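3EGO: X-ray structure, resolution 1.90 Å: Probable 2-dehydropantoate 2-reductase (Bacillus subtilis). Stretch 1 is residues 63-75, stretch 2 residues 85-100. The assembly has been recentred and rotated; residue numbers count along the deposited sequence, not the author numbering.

Stretch 1 (63-75) SINSDFDLLVVTV
Stretch 2, residues 85-100: SSLERIGKTNILFLQN

Leu 71 (chi1 m, chi2 t) lies at the apolar centre of the contact, where its CD1 meets Ile 90 CD1 at 3.7 Å, Ile 95 CD1 at 3.7 Å and Leu 87 CD2 at 3.9 Å. Ile 95 (m, m) and Ile 90 (p, t) thus close on one methyl group. On the same face of the sheet Val 73 (t) sets CG2 3.8 Å from Ile 95 CG2 and CB 3.8 Å from Phe 97 CD1, meeting that ring obliquely. Ile 64 (m, t) extends this oily layer, its CD1 3.5 Å from Leu 87 CD2 and its CG2 3.9 Å from Ile 90 CG2. On the other face, Leu 70 CD1 (t, p) reaches Leu 96 CB at 4.1 Å, and Val 72 CG1 lies 3.6 Å from Leu 98 CD1.

Between these two layers of side chains, strands 70-73 and 94-97 run parallel, their axes 18° apart and 4.7 Å at closest approach. Leu 71 pairs with Ile 95, Val 72 with Leu 96 and Val 73 with Phe 97, at CA-CA distances of 4.7, 4.8 and 4.8 Å; phi/psi stays extended, near -115/134 at Leu 71 and -107/114 at Leu 96. The hydrogen bonds alternate in direction: Leu 71 N to Asn 94 O (3.0 Å), Leu 96 N to Leu 71 O (2.7 Å), Val 73 N to Leu 96 O (2.9 Å) and Leu 98 N to Val 73 O (2.9 Å), all nearly straight. Ile 95 CA adds a CA-H...O contact to Leu 71 O at 3.3 Å.

Ahead of strand 94-97, a type I turn from Ser 86 to Arg 89 is closed by the hydrogen bond from Arg 89 N to Ser 86 O (3.0 Å). At the polar edge, side chains supply protons to backbone carbonyls just ahead of strand 70-73: Thr 93 OG1 (chi1 t) donates to Phe 68 O at 2.8 Å, and Asn 94 ND2 (chi1 m) to Asp 69 O at 3.1 Å, a bond left weak by its 133° angle.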

# COMPACT_ATOMS: atom_id res chain seq x y z
N SER A 63 -33.40 14.67 11.27
CA SER A 63 -33.23 14.37 12.68
C SER A 63 -34.25 13.33 13.12
O SER A 63 -35.28 13.14 12.49
CB SER A 63 -33.35 15.66 13.49
OG SER A 63 -34.64 16.21 13.27
N ILE A 64 -33.92 12.64 14.20
CA ILE A 64 -34.85 11.69 14.80
C ILE A 64 -35.78 12.51 15.67
O ILE A 64 -35.41 12.95 16.77
CB ILE A 64 -34.12 10.64 15.69
CG1 ILE A 64 -33.03 9.93 14.89
CG2 ILE A 64 -35.11 9.60 16.28
CD1 ILE A 64 -32.14 9.08 15.73
N ASN A 65 -36.97 12.78 15.18
CA ASN A 65 -37.87 13.55 16.00
C ASN A 65 -39.26 12.92 16.10
O ASN A 65 -40.28 13.61 16.28
CB ASN A 65 -37.87 15.05 15.63
CG ASN A 65 -37.87 15.29 14.15
OD1 ASN A 65 -38.85 14.97 13.47
ND2 ASN A 65 -36.79 15.87 13.63
N SER A 66 -39.26 11.59 15.98
CA SER A 66 -40.40 10.76 16.37
C SER A 66 -40.01 9.68 17.37
O SER A 66 -38.81 9.41 17.61
CB SER A 66 -41.09 10.11 15.15
OG SER A 66 -41.76 11.08 14.38
N ASP A 67 -41.04 9.11 18.00
CA ASP A 67 -40.88 7.91 18.81
C ASP A 67 -41.15 6.71 17.91
O ASP A 67 -42.29 6.26 17.78
CB ASP A 67 -41.87 7.93 19.99
CG ASP A 67 -41.34 8.69 21.20
OD1 ASP A 67 -40.20 9.21 21.12
OD2 ASP A 67 -42.06 8.74 22.23
N PHE A 68 -40.10 6.19 17.28
CA PHE A 68 -40.28 5.07 16.35
C PHE A 68 -40.42 3.76 17.10
O PHE A 68 -39.83 3.59 18.15
CB PHE A 68 -39.12 5.00 15.37
CG PHE A 68 -39.06 6.17 14.45
CD1 PHE A 68 -39.90 6.24 13.35
CD2 PHE A 68 -38.20 7.23 14.71
CE1 PHE A 68 -39.86 7.33 12.48
CE2 PHE A 68 -38.15 8.33 13.85
CZ PHE A 68 -38.97 8.39 12.74
N ASP A 69 -41.20 2.84 16.54
CA ASP A 69 -41.25 1.47 17.03
C ASP A 69 -39.95 0.71 16.80
O ASP A 69 -39.58 -0.17 17.58
CB ASP A 69 -42.44 0.74 16.41
CG ASP A 69 -43.76 1.35 16.86
OD1 ASP A 69 -43.91 1.56 18.09
OD2 ASP A 69 -44.62 1.66 16.00
N LEU A 70 -39.24 1.08 15.74
CA LEU A 70 -37.92 0.52 15.51
C LEU A 70 -37.05 1.55 14.79
O LEU A 70 -37.54 2.31 13.95
CB LEU A 70 -38.05 -0.76 14.67
CG LEU A 70 -36.81 -1.47 14.11
CD1 LEU A 70 -35.86 -2.08 15.15
CD2 LEU A 70 -37.26 -2.57 13.13
N LEU A 71 -35.78 1.59 15.16
CA LEU A 71 -34.79 2.32 14.40
C LEU A 71 -33.78 1.36 13.82
O LEU A 71 -33.28 0.48 14.51
CB LEU A 71 -34.05 3.33 15.27
CG LEU A 71 -34.96 4.47 15.72
CD1 LEU A 71 -34.23 5.34 16.76
CD2 LEU A 71 -35.39 5.27 14.53
N VAL A 72 -33.47 1.55 12.54
CA VAL A 72 -32.56 0.67 11.85
C VAL A 72 -31.41 1.55 11.45
O VAL A 72 -31.61 2.50 10.70
CB VAL A 72 -33.17 0.03 10.61
CG1 VAL A 72 -32.09 -0.82 9.89
CG2 VAL A 72 -34.43 -0.82 10.94
N VAL A 73 -30.22 1.26 11.96
CA VAL A 73 -29.05 2.13 11.79
C VAL A 73 -28.13 1.56 10.72
O VAL A 73 -27.61 0.46 10.86
CB VAL A 73 -28.28 2.33 13.12
CG1 VAL A 73 -26.93 3.12 12.87
CG2 VAL A 73 -29.16 3.07 14.14
N THR A 74 -27.94 2.33 9.65
CA THR A 74 -27.26 1.83 8.47
C THR A 74 -26.04 2.71 8.08
O THR A 74 -25.39 2.43 7.06
CB THR A 74 -28.24 1.74 7.24
OG1 THR A 74 -28.62 3.05 6.84
CG2 THR A 74 -29.52 1.01 7.62
N VAL A 75 -25.73 3.73 8.89
CA VAL A 75 -24.67 4.70 8.54
C VAL A 75 -23.27 4.16 8.72
O VAL A 75 -23.04 3.24 9.49
CB VAL A 75 -24.74 6.03 9.36
CG1 VAL A 75 -26.12 6.63 9.29
CG2 VAL A 75 -24.25 5.82 10.80
N SER A 85 -25.50 10.12 19.90
CA SER A 85 -25.86 11.34 20.65
C SER A 85 -27.34 11.66 20.55
O SER A 85 -27.97 12.09 21.52
CB SER A 85 -25.00 12.53 20.20
OG SER A 85 -23.71 12.47 20.78
N SER A 86 -27.91 11.46 19.37
CA SER A 86 -29.35 11.57 19.22
C SER A 86 -30.07 10.44 19.95
O SER A 86 -31.14 10.64 20.52
CB SER A 86 -29.75 11.54 17.76
OG SER A 86 -28.95 12.44 17.01
N LEU A 87 -29.47 9.26 19.94
CA LEU A 87 -30.16 8.08 20.47
C LEU A 87 -30.36 8.19 21.99
O LEU A 87 -31.07 7.40 22.60
CB LEU A 87 -29.44 6.79 20.07
CG LEU A 87 -29.44 6.50 18.55
CD1 LEU A 87 -28.92 5.10 18.26
CD2 LEU A 87 -30.81 6.68 17.95
N GLU A 88 -29.73 9.20 22.59
CA GLU A 88 -29.87 9.45 24.03
C GLU A 88 -31.04 10.38 24.37
O GLU A 88 -31.58 10.33 25.48
CB GLU A 88 -28.56 9.97 24.60
CG GLU A 88 -27.43 8.96 24.53
CD GLU A 88 -26.06 9.62 24.48
OE1 GLU A 88 -26.02 10.85 24.28
OE2 GLU A 88 -25.03 8.91 24.63
N ARG A 89 -31.45 11.21 23.42
CA ARG A 89 -32.49 12.20 23.67
C ARG A 89 -33.90 11.75 23.25
O ARG A 89 -34.83 12.56 23.21
CB ARG A 89 -32.12 13.52 23.00
CG ARG A 89 -30.81 14.09 23.50
CD ARG A 89 -30.34 15.27 22.69
NE ARG A 89 -28.93 15.12 22.37
CZ ARG A 89 -27.94 15.51 23.16
NH1 ARG A 89 -28.20 16.11 24.32
NH2 ARG A 89 -26.68 15.31 22.79
N ILE A 90 -34.05 10.47 22.93
CA ILE A 90 -35.35 9.93 22.57
C ILE A 90 -35.77 8.86 23.57
O ILE A 90 -34.96 8.36 24.35
CB ILE A 90 -35.33 9.29 21.17
CG1 ILE A 90 -34.12 8.36 21.02
CG2 ILE A 90 -35.33 10.37 20.09
CD1 ILE A 90 -34.10 7.60 19.72
N GLY A 91 -37.05 8.50 23.52
CA GLY A 91 -37.56 7.45 24.39
C GLY A 91 -36.94 6.09 24.08
O GLY A 91 -36.45 5.84 22.96
N LYS A 92 -36.96 5.21 25.07
CA LYS A 92 -36.36 3.91 24.89
C LYS A 92 -37.11 3.24 23.75
O LYS A 92 -38.32 3.45 23.59
CB LYS A 92 -36.46 3.08 26.18
CG LYS A 92 -37.76 2.32 26.36
N THR A 93 -36.40 2.48 22.93
CA THR A 93 -37.06 1.72 21.87
C THR A 93 -36.15 0.60 21.39
O THR A 93 -35.14 0.29 22.04
CB THR A 93 -37.48 2.63 20.69
OG1 THR A 93 -38.28 1.88 19.77
CG2 THR A 93 -36.24 3.20 19.96
N ASN A 94 -36.53 -0.01 20.28
CA ASN A 94 -35.74 -1.06 19.65
C ASN A 94 -34.81 -0.38 18.65
O ASN A 94 -35.27 0.45 17.87
CB ASN A 94 -36.66 -2.00 18.89
CG ASN A 94 -37.75 -2.62 19.78
OD1 ASN A 94 -37.45 -3.06 20.89
ND2 ASN A 94 -39.00 -2.69 19.29
N ILE A 95 -33.53 -0.75 18.67
CA ILE A 95 -32.58 -0.25 17.68
C ILE A 95 -31.89 -1.43 17.09
O ILE A 95 -31.33 -2.24 17.83
CB ILE A 95 -31.46 0.59 18.30
CG1 ILE A 95 -32.00 1.54 19.36
CG2 ILE A 95 -30.70 1.37 17.18
CD1 ILE A 95 -32.83 2.67 18.84
N LEU A 96 -31.94 -1.53 15.76
CA LEU A 96 -31.23 -2.59 15.04
C LEU A 96 -30.02 -2.02 14.31
O LEU A 96 -30.19 -1.23 13.41
CB LEU A 96 -32.15 -3.29 14.02
CG LEU A 96 -31.53 -4.38 13.14
CD1 LEU A 96 -30.91 -5.50 14.00
CD2 LEU A 96 -32.59 -4.96 12.13
N PHE A 97 -28.80 -2.38 14.71
CA PHE A 97 -27.58 -1.88 14.03
C PHE A 97 -27.16 -2.78 12.88
O PHE A 97 -26.93 -3.97 13.09
CB PHE A 97 -26.44 -1.80 15.04
CG PHE A 97 -26.61 -0.70 16.02
CD1 PHE A 97 -26.12 0.57 15.74
CD2 PHE A 97 -27.29 -0.92 17.22
CE1 PHE A 97 -26.29 1.62 16.65
CE2 PHE A 97 -27.46 0.11 18.15
CZ PHE A 97 -26.98 1.39 17.86
N LEU A 98 -27.06 -2.23 11.67
CA LEU A 98 -26.72 -3.06 10.54
C LEU A 98 -25.39 -2.67 9.91
O LEU A 98 -25.09 -3.09 8.79
CB LEU A 98 -27.83 -3.02 9.48
CG LEU A 98 -29.16 -3.66 9.85
CD1 LEU A 98 -30.07 -3.54 8.63
CD2 LEU A 98 -28.94 -5.14 10.22
N GLN A 99 -24.59 -1.94 10.69
CA GLN A 99 -23.24 -1.50 10.37
C GLN A 99 -22.29 -2.57 9.87
O GLN A 99 -22.31 -3.69 10.35
CB GLN A 99 -22.61 -0.88 11.62
CG GLN A 99 -23.52 0.14 12.32
CD GLN A 99 -23.53 1.44 11.58
OE1 GLN A 99 -24.54 1.80 10.94
NE2 GLN A 99 -22.40 2.16 11.61
N ASN A 100 -21.44 -2.20 8.92
CA ASN A 100 -20.37 -3.09 8.47
C ASN A 100 -19.24 -3.03 9.48
O ASN A 100 -19.03 -1.98 10.10
CB ASN A 100 -19.83 -2.68 7.09
CG ASN A 100 -20.84 -2.89 5.99
OD1 ASN A 100 -21.60 -3.87 5.99
ND2 ASN A 100 -20.85 -1.97 5.01
O HOH W 1 -21.96 0.53 7.70